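Local atomic coordinates of putative uncharacterized protein PH0594 (Pyrococcus horikoshii, PDB entry 4HXF), a protein that probably acts as a serine peptidase of the prolyl oligopeptidase family, an acylaminoacyl peptidase assembled as a self-compartmentalizing hexamer. Residues Y275-L286 against A297-A308. Residues are numbered along the deposited sequence; the frame is centred on the assembly and turned at random.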
ATOM      1  N   TYR A 275      42.442 -32.439   4.938  1.00 18.29           N
ATOM      2  CA  TYR A 275      42.697 -31.333   5.884  1.00 20.02           C
ATOM      3  C   TYR A 275      41.635 -31.431   6.955  1.00 18.83           C
ATOM      4  O   TYR A 275      40.482 -31.642   6.649  1.00 19.21           O
ATOM      5  CB  TYR A 275      42.532 -29.976   5.156  1.00 21.44           C
ATOM      6  CG  TYR A 275      43.660 -29.770   4.137  1.00 24.66           C
ATOM      7  CD1 TYR A 275      43.533 -30.233   2.880  1.00 32.25           C
ATOM      8  CD2 TYR A 275      44.776 -29.167   4.512  1.00 27.05           C
ATOM      9  CE1 TYR A 275      44.565 -30.057   1.960  1.00 32.40           C
ATOM     10  CE2 TYR A 275      45.824 -28.929   3.590  1.00 36.47           C
ATOM     11  CZ  TYR A 275      45.649 -29.360   2.311  1.00 29.88           C
ATOM     12  OH  TYR A 275      46.706 -29.222   1.340  1.00 46.57           O
ATOM     13  N   PHE A 276      42.043 -31.247   8.211  1.00 17.17           N
ATOM     14  CA  PHE A 276      41.096 -31.453   9.276  1.00 16.56           C
ATOM     15  C   PHE A 276      41.523 -30.693  10.542  1.00 16.22           C
ATOM     16  O   PHE A 276      42.687 -30.437  10.743  1.00 17.00           O
ATOM     17  CB  PHE A 276      40.984 -32.964   9.555  1.00 16.79           C
ATOM     18  CG  PHE A 276      42.193 -33.598  10.146  1.00 16.57           C
ATOM     19  CD1 PHE A 276      43.159 -34.131   9.298  1.00 16.87           C
ATOM     20  CD2 PHE A 276      42.333 -33.746  11.511  1.00 17.41           C
ATOM     21  CE1 PHE A 276      44.255 -34.735   9.837  1.00 17.60           C
ATOM     22  CE2 PHE A 276      43.445 -34.378  12.027  1.00 18.67           C
ATOM     23  CZ  PHE A 276      44.421 -34.875  11.181  1.00 17.78           C
ATOM     24  N   THR A 277      40.559 -30.416  11.383  1.00 15.37           N
ATOM     25  CA  THR A 277      40.801 -29.820  12.644  1.00 15.85           C
ATOM     26  C   THR A 277      40.430 -30.752  13.775  1.00 17.31           C
ATOM     27  O   THR A 277      39.543 -31.609  13.616  1.00 15.76           O
ATOM     28  CB  THR A 277      39.965 -28.538  12.826  1.00 15.51           C
ATOM     29  OG1 THR A 277      38.600 -28.737  12.386  1.00 16.16           O
ATOM     30  CG2 THR A 277      40.614 -27.408  11.890  1.00 16.10           C
ATOM     31  N   LEU A 278      41.089 -30.606  14.906  1.00 16.40           N
ATOM     32  CA  LEU A 278      40.820 -31.380  16.131  1.00 15.25           C
ATOM     33  C   LEU A 278      40.610 -30.530  17.286  1.00 16.69           C
ATOM     34  O   LEU A 278      41.232 -29.446  17.425  1.00 15.88           O
ATOM     35  CB  LEU A 278      42.069 -32.229  16.513  1.00 15.87           C
ATOM     36  CG  LEU A 278      42.657 -33.270  15.570  1.00 16.60           C
ATOM     37  CD1 LEU A 278      43.981 -33.938  16.051  1.00 16.98           C
ATOM     38  CD2 LEU A 278      41.552 -34.353  15.373  1.00 16.70           C
ATOM     39  N   PHE A 279      39.761 -31.011  18.182  1.00 14.77           N
ATOM     40  CA  PHE A 279      39.505 -30.369  19.477  1.00 15.60           C
ATOM     41  C   PHE A 279      40.601 -30.845  20.428  1.00 16.55           C
ATOM     42  O   PHE A 279      40.768 -32.054  20.727  1.00 17.43           O
ATOM     43  CB  PHE A 279      38.170 -30.753  20.057  1.00 15.10           C
ATOM     44  CG  PHE A 279      36.980 -30.267  19.344  1.00 14.07           C
ATOM     45  CD1 PHE A 279      36.337 -31.114  18.467  1.00 14.82           C
ATOM     46  CD2 PHE A 279      36.392 -29.039  19.629  1.00 16.71           C
ATOM     47  CE1 PHE A 279      35.175 -30.804  17.833  1.00 15.89           C
ATOM     48  CE2 PHE A 279      35.225 -28.686  18.940  1.00 16.79           C
ATOM     49  CZ  PHE A 279      34.640 -29.565  18.005  1.00 16.23           C
ATOM     50  N   GLU A 280      41.419 -29.917  20.906  1.00 15.98           N
ATOM     51  CA  GLU A 280      42.587 -30.258  21.714  1.00 15.58           C
ATOM     52  C   GLU A 280      42.791 -29.242  22.883  1.00 16.18           C
ATOM     53  O   GLU A 280      43.315 -28.147  22.649  1.00 14.12           O
ATOM     54  CB  GLU A 280      43.871 -30.265  20.903  1.00 17.47           C
ATOM     55  CG  GLU A 280      43.958 -31.314  19.809  1.00 16.90           C
ATOM     56  CD  GLU A 280      45.281 -31.334  19.115  1.00 21.29           C
ATOM     57  OE1 GLU A 280      45.500 -30.578  18.220  1.00 17.17           O
ATOM     58  OE2 GLU A 280      46.118 -32.116  19.532  1.00 20.82           O
ATOM     59  N   GLU A 281      42.433 -29.642  24.080  1.00 16.15           N
ATOM     60  CA  GLU A 281      42.698 -28.944  25.348  1.00 15.86           C
ATOM     61  C   GLU A 281      42.507 -27.445  25.251  1.00 15.72           C
ATOM     62  O   GLU A 281      43.365 -26.630  25.615  1.00 16.67           O
ATOM     63  CB  GLU A 281      44.141 -29.270  25.796  1.00 18.36           C
ATOM     64  CG  GLU A 281      44.471 -30.761  25.763  1.00 20.15           C
ATOM     65  CD  GLU A 281      45.086 -31.208  24.406  1.00 25.11           C
ATOM     66  OE1 GLU A 281      45.862 -30.440  23.865  1.00 29.21           O
ATOM     67  OE2 GLU A 281      44.739 -32.286  23.831  1.00 35.77           O
ATOM     68  N   GLY A 282      41.351 -27.093  24.731  1.00 15.23           N
ATOM     69  CA  GLY A 282      40.954 -25.679  24.574  1.00 15.63           C
ATOM     70  C   GLY A 282      41.169 -25.015  23.239  1.00 15.24           C
ATOM     71  O   GLY A 282      40.619 -23.953  23.020  1.00 16.63           O
ATOM     72  N   SER A 283      41.927 -25.622  22.354  1.00 14.06           N
ATOM     73  CA  SER A 283      42.215 -25.134  21.023  1.00 14.48           C
ATOM     74  C   SER A 283      41.423 -25.989  20.017  1.00 15.62           C
ATOM     75  O   SER A 283      41.056 -27.186  20.296  1.00 14.01           O
ATOM     76  CB  SER A 283      43.716 -25.271  20.771  1.00 16.43           C
ATOM     77  OG  SER A 283      44.429 -24.414  21.656  1.00 17.93           O
ATOM     78  N   VAL A 284      41.218 -25.437  18.828  1.00 14.78           N
ATOM     79  CA  VAL A 284      40.780 -26.217  17.675  1.00 14.75           C
ATOM     80  C   VAL A 284      41.909 -26.000  16.640  1.00 16.40           C
ATOM     81  O   VAL A 284      42.062 -24.886  16.135  1.00 16.68           O
ATOM     82  CB  VAL A 284      39.403 -25.901  17.155  1.00 14.42           C
ATOM     83  CG1 VAL A 284      39.095 -26.594  15.848  1.00 15.20           C
ATOM     84  CG2 VAL A 284      38.362 -26.182  18.237  1.00 15.38           C
ATOM     85  N   ASN A 285      42.652 -27.047  16.351  1.00 15.72           N
ATOM     86  CA  ASN A 285      43.918 -26.969  15.620  1.00 15.84           C
ATOM     87  C   ASN A 285      43.805 -27.633  14.258  1.00 16.85           C
ATOM     88  O   ASN A 285      43.098 -28.642  14.155  1.00 15.37           O
ATOM     89  CB  ASN A 285      45.061 -27.631  16.404  1.00 16.89           C
ATOM     90  CG  ASN A 285      45.422 -26.890  17.690  1.00 17.74           C
ATOM     91  OD1 ASN A 285      45.470 -25.640  17.702  1.00 15.14           O
ATOM     92  ND2 ASN A 285      45.600 -27.669  18.779  1.00 16.95           N
ATOM     93  N   LEU A 286      44.455 -27.093  13.246  1.00 16.91           N
ATOM     94  CA  LEU A 286      44.466 -27.555  11.823  1.00 16.74           C
ATOM     95  C   LEU A 286      45.680 -28.400  11.466  1.00 17.05           C
ATOM     96  O   LEU A 286      46.843 -28.083  11.776  1.00 17.93           O
ATOM     97  CB  LEU A 286      44.424 -26.322  10.859  1.00 17.14           C
ATOM     98  CG  LEU A 286      44.366 -26.628   9.341  1.00 18.48           C
ATOM     99  CD1 LEU A 286      43.048 -27.404   8.985  1.00 19.06           C
ATOM    100  CD2 LEU A 286      44.353 -25.288   8.593  1.00 20.02           C
ATOM    101  N   ALA A 297      48.336 -25.443  11.742  1.00 19.32           N
ATOM    102  CA  ALA A 297      48.078 -24.261  12.551  1.00 18.82           C
ATOM    103  C   ALA A 297      47.634 -24.760  13.904  1.00 17.54           C
ATOM    104  O   ALA A 297      46.418 -25.046  14.118  1.00 18.14           O
ATOM    105  CB  ALA A 297      47.041 -23.308  11.879  1.00 18.40           C
ATOM    106  N   LYS A 298      48.595 -24.785  14.808  1.00 19.06           N
ATOM    107  CA  LYS A 298      48.327 -25.261  16.181  1.00 19.45           C
ATOM    108  C   LYS A 298      48.701 -24.135  17.090  1.00 21.65           C
ATOM    109  O   LYS A 298      49.817 -23.561  16.955  1.00 21.78           O
ATOM    110  CB  LYS A 298      49.174 -26.519  16.436  1.00 21.99           C
ATOM    111  CG  LYS A 298      49.141 -26.993  17.886  1.00 24.08           C
ATOM    112  CD  LYS A 298      49.835 -28.324  18.142  1.00 31.49           C
ATOM    113  CE  LYS A 298      49.822 -28.654  19.647  1.00 36.25           C
ATOM    114  NZ  LYS A 298      50.899 -29.686  19.902  1.00 40.37           N
ATOM    115  N   GLY A 299      47.862 -23.780  18.022  1.00 19.71           N
ATOM    116  CA  GLY A 299      48.239 -22.727  19.018  1.00 20.98           C
ATOM    117  C   GLY A 299      47.059 -22.477  19.920  1.00 19.59           C
ATOM    118  O   GLY A 299      46.073 -23.266  19.987  1.00 18.58           O
ATOM    119  N   LYS A 300      47.150 -21.352  20.641  1.00 17.73           N
ATOM    120  CA  LYS A 300      46.050 -20.917  21.528  1.00 18.63           C
ATOM    121  C   LYS A 300      44.991 -20.221  20.697  1.00 17.42           C
ATOM    122  O   LYS A 300      44.854 -18.971  20.692  1.00 18.88           O
ATOM    123  CB  LYS A 300      46.611 -19.992  22.623  1.00 19.92           C
ATOM    124  CG  LYS A 300      47.552 -20.702  23.575  1.00 24.28           C
ATOM    125  CD  LYS A 300      47.928 -19.698  24.684  1.00 30.36           C
ATOM    126  CE  LYS A 300      48.309 -20.330  26.043  1.00 44.13           C
ATOM    127  NZ  LYS A 300      47.798 -19.486  27.255  1.00 45.06           N
ATOM    128  N   HIS A 301      44.201 -21.019  19.956  1.00 16.41           N
ATOM    129  CA  HIS A 301      43.265 -20.464  18.967  1.00 15.85           C
ATOM    130  C   HIS A 301      42.226 -21.492  18.608  1.00 15.95           C
ATOM    131  O   HIS A 301      42.356 -22.667  18.977  1.00 15.73           O
ATOM    132  CB  HIS A 301      43.999 -19.982  17.711  1.00 15.56           C
ATOM    133  CG  HIS A 301      44.751 -21.051  16.952  1.00 16.19           C
ATOM    134  ND1 HIS A 301      45.975 -20.805  16.376  1.00 17.35           N
ATOM    135  CD2 HIS A 301      44.394 -22.342  16.567  1.00 15.13           C
ATOM    136  CE1 HIS A 301      46.361 -21.921  15.726  1.00 17.86           C
ATOM    137  NE2 HIS A 301      45.380 -22.868  15.855  1.00 17.24           N
ATOM    138  N   TRP A 302      41.207 -21.044  17.912  1.00 15.10           N
ATOM    139  CA  TRP A 302      40.195 -21.943  17.252  1.00 15.45           C
ATOM    140  C   TRP A 302      40.172 -21.694  15.794  1.00 17.26           C
ATOM    141  O   TRP A 302      39.884 -20.561  15.362  1.00 14.96           O
ATOM    142  CB  TRP A 302      38.804 -21.708  17.784  1.00 16.27           C
ATOM    143  CG  TRP A 302      38.436 -22.447  19.042  1.00 18.16           C
ATOM    144  CD1 TRP A 302      39.224 -22.578  20.144  1.00 19.38           C
ATOM    145  CD2 TRP A 302      37.167 -23.114  19.403  1.00 16.04           C
ATOM    146  NE1 TRP A 302      38.580 -23.256  21.150  1.00 18.44           N
ATOM    147  CE2 TRP A 302      37.332 -23.594  20.747  1.00 18.75           C
ATOM    148  CE3 TRP A 302      35.986 -23.348  18.739  1.00 20.10           C
ATOM    149  CZ2 TRP A 302      36.346 -24.279  21.421  1.00 18.17           C
ATOM    150  CZ3 TRP A 302      34.975 -24.054  19.436  1.00 19.91           C
ATOM    151  CH2 TRP A 302      35.181 -24.533  20.720  1.00 18.28           C
ATOM    152  N   ILE A 303      40.513 -22.708  15.027  1.00 15.97           N
ATOM    153  CA  ILE A 303      40.358 -22.729  13.538  1.00 15.85           C
ATOM    154  C   ILE A 303      38.896 -22.997  13.205  1.00 17.04           C
ATOM    155  O   ILE A 303      38.437 -24.161  13.380  1.00 18.85           O
ATOM    156  CB  ILE A 303      41.329 -23.671  12.818  1.00 15.83           C
ATOM    157  CG1 ILE A 303      42.788 -23.404  13.195  1.00 16.80           C
ATOM    158  CG2 ILE A 303      41.094 -23.605  11.265  1.00 17.01           C
ATOM    159  CD1 ILE A 303      43.324 -21.961  12.999  1.00 18.35           C
ATOM    160  N   MET A 304      38.143 -21.948  12.838  1.00 16.28           N
ATOM    161  CA  MET A 304      36.761 -21.980  12.692  1.00 17.16           C
ATOM    162  C   MET A 304      36.255 -22.490  11.357  1.00 18.24           C
ATOM    163  O   MET A 304      35.101 -22.917  11.250  1.00 22.02           O
ATOM    164  CB  MET A 304      36.239 -20.566  12.908  1.00 19.26           C
ATOM    165  CG  MET A 304      36.463 -20.083  14.295  1.00 20.19           C
ATOM    166  SD  MET A 304      35.660 -21.111  15.537  1.00 24.31           S
ATOM    167  CE  MET A 304      33.927 -20.983  15.245  1.00 30.66           C
ATOM    168  N   GLY A 305      37.110 -22.504  10.361  1.00 17.99           N
ATOM    169  CA  GLY A 305      36.711 -22.890   8.996  1.00 19.22           C
ATOM    170  C   GLY A 305      37.936 -22.866   8.170  1.00 17.07           C
ATOM    171  O   GLY A 305      39.032 -22.240   8.502  1.00 18.30           O
ATOM    172  N   PHE A 306      37.930 -23.662   7.098  1.00 17.47           N
ATOM    173  CA  PHE A 306      39.063 -23.718   6.235  1.00 16.09           C
ATOM    174  C   PHE A 306      38.637 -24.294   4.834  1.00 16.44           C
ATOM    175  O   PHE A 306      37.511 -24.825   4.670  1.00 18.96           O
ATOM    176  CB  PHE A 306      40.232 -24.515   6.835  1.00 16.65           C
ATOM    177  CG  PHE A 306      39.895 -25.995   7.135  1.00 17.86           C
ATOM    178  CD1 PHE A 306      39.364 -26.361   8.376  1.00 19.44           C
ATOM    179  CD2 PHE A 306      39.981 -26.951   6.154  1.00 18.62           C
ATOM    180  CE1 PHE A 306      38.972 -27.648   8.602  1.00 20.48           C
ATOM    181  CE2 PHE A 306      39.514 -28.265   6.390  1.00 20.62           C
ATOM    182  CZ  PHE A 306      39.038 -28.589   7.642  1.00 19.53           C
ATOM    183  N   ASP A 307      39.488 -24.069   3.878  1.00 19.45           N
ATOM    184  CA  ASP A 307      39.300 -24.665   2.532  1.00 22.15           C
ATOM    185  C   ASP A 307      40.595 -24.772   1.874  1.00 21.05           C
ATOM    186  O   ASP A 307      41.606 -24.070   2.161  1.00 19.52           O
ATOM    187  CB  ASP A 307      38.323 -23.873   1.664  1.00 21.24           C
ATOM    188  CG  ASP A 307      37.676 -24.727   0.514  1.00 27.28           C
ATOM    189  OD1 ASP A 307      37.735 -26.004   0.522  1.00 26.96           O
ATOM    190  OD2 ASP A 307      37.110 -24.172  -0.463  1.00 21.41           O
ATOM    191  N   ALA A 308      40.689 -25.726   0.916  1.00 23.25           N
ATOM    192  CA  ALA A 308      41.890 -25.974   0.295  1.00 23.76           C
ATOM    193  C   ALA A 308      41.651 -26.440  -1.193  1.00 20.88           C
ATOM    194  O   ALA A 308      40.705 -27.192  -1.512  1.00 24.56           O
ATOM    195  CB  ALA A 308      42.602 -27.166   1.001  1.00 25.49           C
TER
HETATM  196  O   HOH W   1      37.195 -26.402  12.231  1.00 19.99           O
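Val284 CG2 sits over the centre of one face of the Trp302 indole, a CH-pi contact 3.7 Å from CG2 to the centroid of the five-membered ring, while Gly282 O lies at the indole edge and takes the NE1 hydrogen (NE1 to O 2.9 Å). Here two consecutive blades of a beta-propeller pack together: the hairpin 273-280/283-289, closed by a type I' turn from Glu280 to Ser283, lies against strand 302-308, the first strand of the next blade. Further along, Leu286 CD1 rests on one face of the Phe306 ring, and Ala308 CB lies over a face of the Tyr275 ring, toward its rim. The His301 ring has Gly299 N over one face and Ile303 CD1 over the opposite one, both toward the rim, with Val284 O at its edge. With an alanine in place of Trp302, Gly282 O would probably lose its NE1 donor and a gap would open beside Val284 CG2. Val284 also bridges backbones with Trp302, its N bonding to His301 O and its O receiving Ile303 N.

The connection between the blades is pinned at several points. Ser283 OG, set anti to its own carbonyl carbon (chi1 -65°), donates to Gly299 O at a short 2.6 Å. Asn285 works with both ends of its amide: OD1 takes Gly299 N from above the carbonyl plane, and ND2 reaches Glu280 OE1 on the partner strand of the same hairpin almost straight (171°), which helps fix the rotation of the amide. Between the two blades a water accepts from Thr277 OG1 and donates to Ile303 O. Ala297 O is gripped twice, by Leu286 N (3.0 Å) and by His301 NE2 (3.0 Å), from opposite faces of its carbonyl plane.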